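DNA replication licensing factor MCM related protein (Thermoplasma acidophilum, PDB 4ME3) probably binds single-stranded DNA through this N-terminal domain, as part of an ATP-driven MCM helicase that would unwind DNA in replication. Local coordinates at residues T122-S127 with T257-I262; R113-A118 with G238-E243. All coordinates share one frame; numbering follows the deposited sequence.

Contact 1. Residues T122-S127 with T257-I262; sequences TLISVS and TYLYAI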
loop_
_atom_site.group_PDB
_atom_site.type_symbol
_atom_site.label_atom_id
_atom_site.label_comp_id
_atom_site.label_asym_id
_atom_site.label_seq_id
_atom_site.Cartn_x
_atom_site.Cartn_y
_atom_site.Cartn_z
ATOM N N THR A 122 -8.708 -9.434 0.570
ATOM C CA THR A 122 -9.547 -8.712 1.523
ATOM C C THR A 122 -8.739 -8.193 2.708
ATOM O O THR A 122 -7.583 -8.579 2.906
ATOM C CB THR A 122 -10.689 -9.600 2.051
ATOM O OG1 THR A 122 -10.166 -10.591 2.946
ATOM C CG2 THR A 122 -11.410 -10.281 0.895
ATOM N N LEU A 123 -9.356 -7.313 3.486
ATOM C CA LEU A 123 -8.721 -6.734 4.663
ATOM C C LEU A 123 -9.088 -7.552 5.893
ATOM O O LEU A 123 -10.251 -7.591 6.295
ATOM C CB LEU A 123 -9.174 -5.279 4.830
ATOM C CG LEU A 123 -8.458 -4.416 5.874
ATOM C CD1 LEU A 123 -6.974 -4.368 5.631
ATOM C CD2 LEU A 123 -9.044 -3.009 5.849
ATOM N N ILE A 124 -8.098 -8.220 6.477
ATOM C CA ILE A 124 -8.322 -9.032 7.662
ATOM C C ILE A 124 -7.371 -8.623 8.779
ATOM O O ILE A 124 -6.429 -7.860 8.557
ATOM C CB ILE A 124 -8.148 -10.537 7.355
ATOM C CG1 ILE A 124 -6.716 -10.840 6.907
ATOM C CG2 ILE A 124 -9.139 -10.972 6.278
ATOM C CD1 ILE A 124 -6.421 -12.329 6.777
ATOM N N SER A 125 -7.629 -9.124 9.980
ATOM C CA SER A 125 -6.763 -8.866 11.122
ATOM C C SER A 125 -6.186 -10.179 11.623
ATOM O O SER A 125 -6.915 -11.148 11.804
ATOM C CB SER A 125 -7.541 -8.178 12.239
ATOM O OG SER A 125 -8.130 -6.975 11.774
ATOM N N VAL A 126 -4.880 -10.195 11.861
ATOM C CA VAL A 126 -4.189 -11.394 12.319
ATOM C C VAL A 126 -3.305 -11.051 13.507
ATOM O O VAL A 126 -2.684 -9.991 13.538
ATOM C CB VAL A 126 -3.326 -11.985 11.193
ATOM C CG1 VAL A 126 -2.753 -13.331 11.603
ATOM C CG2 VAL A 126 -4.147 -12.118 9.922
ATOM N N SER A 127 -3.254 -11.945 14.488
ATOM C CA SER A 127 -2.429 -11.729 15.668
ATOM C C SER A 127 -1.388 -12.826 15.796
ATOM O O SER A 127 -1.571 -13.933 15.292
ATOM C CB SER A 127 -3.294 -11.677 16.927
ATOM O OG SER A 127 -3.962 -12.908 17.140
ATOM N N THR A 257 0.211 -17.666 1.281
ATOM C CA THR A 257 -0.334 -16.358 1.608
ATOM C C THR A 257 0.627 -15.556 2.473
ATOM O O THR A 257 1.427 -16.120 3.224
ATOM C CB THR A 257 -1.664 -16.475 2.362
ATOM O OG1 THR A 257 -1.477 -17.263 3.542
ATOM C CG2 THR A 257 -2.732 -17.113 1.487
ATOM N N TYR A 258 0.537 -14.236 2.352
ATOM C CA TYR A 258 1.238 -13.320 3.239
ATOM C C TYR A 258 0.353 -12.100 3.441
ATOM O O TYR A 258 -0.612 -11.900 2.709
ATOM C CB TYR A 258 2.605 -12.929 2.670
ATOM C CG TYR A 258 2.571 -12.037 1.448
ATOM C CD1 TYR A 258 2.514 -12.577 0.169
ATOM C CD2 TYR A 258 2.620 -10.653 1.573
ATOM C CE1 TYR A 258 2.499 -11.765 -0.951
ATOM C CE2 TYR A 258 2.602 -9.835 0.462
ATOM C CZ TYR A 258 2.544 -10.396 -0.798
ATOM O OH TYR A 258 2.522 -9.578 -1.903
ATOM N N LEU A 259 0.672 -11.288 4.440
ATOM C CA LEU A 259 -0.172 -10.154 4.772
ATOM C C LEU A 259 0.546 -8.851 4.476
ATOM O O LEU A 259 1.668 -8.644 4.930
ATOM C CB LEU A 259 -0.559 -10.209 6.244
ATOM C CG LEU A 259 -1.732 -9.323 6.677
ATOM C CD1 LEU A 259 -3.040 -9.839 6.093
ATOM C CD2 LEU A 259 -1.806 -9.262 8.192
ATOM N N TYR A 260 -0.103 -7.986 3.701
ATOM C CA TYR A 260 0.394 -6.639 3.458
ATOM C C TYR A 260 -0.179 -5.699 4.510
ATOM O O TYR A 260 -1.383 -5.424 4.529
ATOM C CB TYR A 260 0.003 -6.163 2.062
ATOM C CG TYR A 260 0.513 -4.779 1.760
ATOM C CD1 TYR A 260 1.805 -4.584 1.294
ATOM C CD2 TYR A 260 -0.290 -3.664 1.959
ATOM C CE1 TYR A 260 2.282 -3.321 1.025
ATOM C CE2 TYR A 260 0.180 -2.391 1.694
ATOM C CZ TYR A 260 1.467 -2.227 1.227
ATOM O OH TYR A 260 1.945 -0.965 0.959
ATOM N N ALA A 261 0.686 -5.196 5.383
ATOM C CA ALA A 261 0.242 -4.458 6.559
ATOM C C ALA A 261 -0.359 -3.098 6.214
ATOM O O ALA A 261 0.227 -2.317 5.460
ATOM C CB ALA A 261 1.399 -4.281 7.531
ATOM N N ILE A 262 -1.536 -2.832 6.774
ATOM C CA ILE A 262 -2.171 -1.521 6.674
ATOM C C ILE A 262 -2.107 -0.790 8.010
ATOM O O ILE A 262 -1.996 0.436 8.055
ATOM C CB ILE A 262 -3.646 -1.649 6.236
ATOM C CG1 ILE A 262 -3.735 -2.230 4.824
ATOM C CG2 ILE A 262 -4.339 -0.304 6.298
ATOM C CD1 ILE A 262 -3.091 -1.374 3.756
#

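Contact 2. Residues R113-A118 with G238-E243; sequences RDIRSA and GILRTE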
loop_
_atom_site.group_PDB
_atom_site.type_symbol
_atom_site.label_atom_id
_atom_site.label_comp_id
_atom_site.label_asym_id
_atom_site.label_seq_id
_atom_site.Cartn_x
_atom_site.Cartn_y
_atom_site.Cartn_z
ATOM N N ARG A 113 -4.012 -20.096 11.321
ATOM C CA ARG A 113 -4.377 -21.411 10.800
ATOM C C ARG A 113 -5.781 -21.438 10.190
ATOM O O ARG A 113 -6.139 -22.390 9.496
ATOM C CB ARG A 113 -4.279 -22.453 11.915
ATOM C CG ARG A 113 -5.347 -22.303 12.979
ATOM C CD ARG A 113 -4.954 -22.989 14.286
ATOM N NE ARG A 113 -4.680 -24.413 14.109
ATOM C CZ ARG A 113 -3.472 -24.973 14.159
ATOM N NH1 ARG A 113 -2.384 -24.246 14.386
ATOM N NH2 ARG A 113 -3.350 -26.281 13.985
ATOM N N ASP A 114 -6.572 -20.397 10.438
ATOM C CA ASP A 114 -7.945 -20.348 9.940
ATOM C C ASP A 114 -8.080 -19.566 8.633
ATOM O O ASP A 114 -9.163 -19.507 8.043
ATOM C CB ASP A 114 -8.872 -19.740 10.992
ATOM C CG ASP A 114 -9.074 -20.649 12.189
ATOM O OD1 ASP A 114 -8.724 -21.846 12.105
ATOM O OD2 ASP A 114 -9.589 -20.163 13.214
ATOM N N ILE A 115 -6.987 -18.965 8.180
ATOM C CA ILE A 115 -7.002 -18.205 6.936
ATOM C C ILE A 115 -7.224 -19.142 5.748
ATOM O O ILE A 115 -6.656 -20.232 5.704
ATOM C CB ILE A 115 -5.682 -17.426 6.757
ATOM C CG1 ILE A 115 -5.563 -16.361 7.852
ATOM C CG2 ILE A 115 -5.618 -16.796 5.376
ATOM C CD1 ILE A 115 -4.218 -15.667 7.909
ATOM N N ARG A 116 -8.050 -18.713 4.796
ATOM C CA ARG A 116 -8.362 -19.521 3.614
ATOM C C ARG A 116 -8.337 -18.675 2.344
ATOM O O ARG A 116 -8.220 -17.450 2.403
ATOM C CB ARG A 116 -9.737 -20.174 3.772
ATOM C CG ARG A 116 -9.852 -21.112 4.957
ATOM C CD ARG A 116 -9.141 -22.438 4.721
ATOM N NE ARG A 116 -9.387 -23.368 5.821
ATOM C CZ ARG A 116 -8.658 -23.439 6.930
ATOM N NH1 ARG A 116 -7.607 -22.643 7.104
ATOM N NH2 ARG A 116 -8.978 -24.316 7.873
ATOM N N SER A 117 -8.453 -19.329 1.194
ATOM C CA SER A 117 -8.388 -18.638 -0.090
ATOM C C SER A 117 -9.483 -17.587 -0.251
ATOM O O SER A 117 -9.292 -16.592 -0.947
ATOM C CB SER A 117 -8.457 -19.646 -1.239
ATOM O OG SER A 117 -7.243 -20.371 -1.333
ATOM N N ALA A 118 -10.622 -17.803 0.397
ATOM C CA ALA A 118 -11.731 -16.855 0.326
ATOM C C ALA A 118 -11.342 -15.496 0.909
ATOM O O ALA A 118 -11.978 -14.485 0.617
ATOM C CB ALA A 118 -12.949 -17.413 1.050
ATOM N N GLY A 238 -4.390 -6.016 7.606
ATOM C CA GLY A 238 -3.745 -5.957 6.310
ATOM C C GLY A 238 -4.490 -6.669 5.208
ATOM O O GLY A 238 -5.510 -7.317 5.444
ATOM N N ILE A 239 -3.976 -6.531 3.993
ATOM C CA ILE A 239 -4.551 -7.194 2.835
ATOM C C ILE A 239 -3.866 -8.540 2.642
ATOM O O ILE A 239 -2.636 -8.622 2.562
ATOM C CB ILE A 239 -4.388 -6.344 1.558
ATOM C CG1 ILE A 239 -4.890 -4.921 1.805
ATOM C CG2 ILE A 239 -5.137 -6.993 0.402
ATOM C CD1 ILE A 239 -4.648 -3.970 0.659
ATOM N N LEU A 240 -4.662 -9.601 2.575
ATOM C CA LEU A 240 -4.107 -10.927 2.363
ATOM C C LEU A 240 -3.699 -11.090 0.902
ATOM O O LEU A 240 -4.505 -10.899 -0.007
ATOM C CB LEU A 240 -5.108 -12.008 2.769
ATOM C CG LEU A 240 -4.524 -13.420 2.813
ATOM C CD1 LEU A 240 -3.492 -13.533 3.926
ATOM C CD2 LEU A 240 -5.616 -14.446 2.992
ATOM N N ARG A 241 -2.433 -11.437 0.692
ATOM C CA ARG A 241 -1.872 -11.568 -0.646
ATOM C C ARG A 241 -1.327 -12.974 -0.852
ATOM O O ARG A 241 -1.232 -13.750 0.094
ATOM C CB ARG A 241 -0.740 -10.559 -0.842
ATOM C CG ARG A 241 -1.188 -9.111 -0.848
ATOM C CD ARG A 241 -2.249 -8.878 -1.903
ATOM N NE ARG A 241 -2.434 -7.458 -2.192
ATOM C CZ ARG A 241 -3.419 -6.972 -2.941
ATOM N NH1 ARG A 241 -4.318 -7.789 -3.476
ATOM N NH2 ARG A 241 -3.512 -5.665 -3.152
ATOM N N THR A 242 -0.969 -13.292 -2.091
ATOM C CA THR A 242 -0.388 -14.589 -2.413
ATOM C C THR A 242 0.968 -14.421 -3.085
ATOM O O THR A 242 1.197 -13.460 -3.819
ATOM C CB THR A 242 -1.289 -15.403 -3.364
ATOM O OG1 THR A 242 -1.492 -14.669 -4.577
ATOM C CG2 THR A 242 -2.626 -15.701 -2.719
ATOM N N GLU A 243 1.863 -15.367 -2.824
ATOM C CA GLU A 243 3.184 -15.372 -3.434
ATOM C C GLU A 243 3.454 -16.756 -4.008
ATOM O O GLU A 243 3.147 -17.766 -3.379
ATOM C CB GLU A 243 4.250 -15.008 -2.401
ATOM C CG GLU A 243 5.677 -15.094 -2.918
ATOM C CD GLU A 243 6.027 -13.966 -3.868
ATOM O OE1 GLU A 243 5.355 -12.914 -3.820
ATOM O OE2 GLU A 243 6.980 -14.130 -4.659
#

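Contact 1. Residues T122-S127 with T257-I262
Leu259 reaches from strand 250-261 to two side chains of strand 123-147, one methyl for each. Its CD1 meets CG1 of Ile124 at 3.9 Å, the two side chains lying oblique to one another, and its CD2 meets CG2 of Val126 at 4.1 Å, where the two side chains pass each other in opposite directions. With CG anti to the backbone N (chi1 -164°), the fork extends toward strand 123-147. Ile124 makes its half of the touch with CG1, which is wedged between the backbone N and the carbonyl carbon (chi1 63°). Further along, CD1 of Leu123 lies 4.0 Å from CG1 of Ile262, at the corner the chain turns there; these two side chains cross at about a right angle.

No hydrogen bond joins the two segments. Their end-to-end directions differ by 112°, and the nearest CA atoms, those of Leu123 and Ile262 and of Val126 and Leu259, stay 8.6 Å apart. Strand 233-247 pairs antiparallel with both strands; among its backbone bonds are those of Gly238 to Ile124 and Val236 to Val126. The steep crossing of two strands that share a neighbour is consistent with the curled barrel of an OB fold, and the buried side chains lie among other apolar groups, Val236, Tyr110 and Ile112 among them. Polar groups find partners elsewhere: Ser125 OG bonds Asp237, and the carbonyl of Ile262 bonds Arg99.

With all five touching residues buried and every touch between aliphatic carbons, the contact rests on dispersion and the exclusion of water, without directional bonds.

Contact 2. Residues R113-A118 with G238-E243
Ile115 and Leu240 bring the loop before strand 123-147 against strand 233-247. At the start of the segment Arg113, on a short 3-10 turn, turns its side chain to a salt bridge with Glu202 and offers its carbonyl O back to the loop. Asp114, next on the turn, pairs with Arg111 in a salt bridge. Ile115 then points its side chain at the strand. Its CG2, anti to the backbone N while CG1 lies beside that nitrogen (chi1 -65°), sits 3.3 Å from CD2 of Leu240, shorter than methyl carbons normally allow, so the exact value is doubtful; CD1 of Leu240 is at 4.2 Å from the same CG2. The isoleucine thus comes up against both ends of the leucine fork, and the two side chains cross at a slant.

Both segments belong to the OB domain of the MCM N-terminal region. Leu240 is bonded through its own backbone to Gly121 and Thr122, and the preceding Ile239 to Tyr260, so the leucine projects from a strand paired along both edges; the loop lies across the leucine's side of this curled sheet.

Arg116 sends its CB away from the strand, yet its carbonyl O lies 4.0 Å from CD2 of Leu240. Its guanidinium folds back along the loop, where NH1 grips two carbonyl oxygens: Arg113 O at 2.8 Å, nearly straight (166°), and Ile115 O at 2.9 Å. Both acceptors lie close to the guanidinium plane, but NH1 approaches the Ile115 carbonyl from above its plane. The backbone N of Arg116 bonds OD1 of Asn119, just beyond the segment.

In the fold
Contact 1 is the more interior of the two, all its touching residues being buried; contact 2, about 7 Å away between centres, lies farther from the centre of the chain and includes the exposed Arg116. Strand 233-247 links them: it supplies Leu240 to contact 2 and is joined to segment 257-262 of contact 1 by probable backbone bonds from Arg241 N to Tyr258 O and from Tyr260 N to Ile239 O. Ile115 also touches Val126, joining the apolar groups. Neither interface has hydrogen bonds across it. Contact 1 is wholly aliphatic and sets strand against strand; contact 2, mainly aliphatic but with a carbonyl oxygen also against Leu240, sets a loop, braced by its own arginine, against a strand.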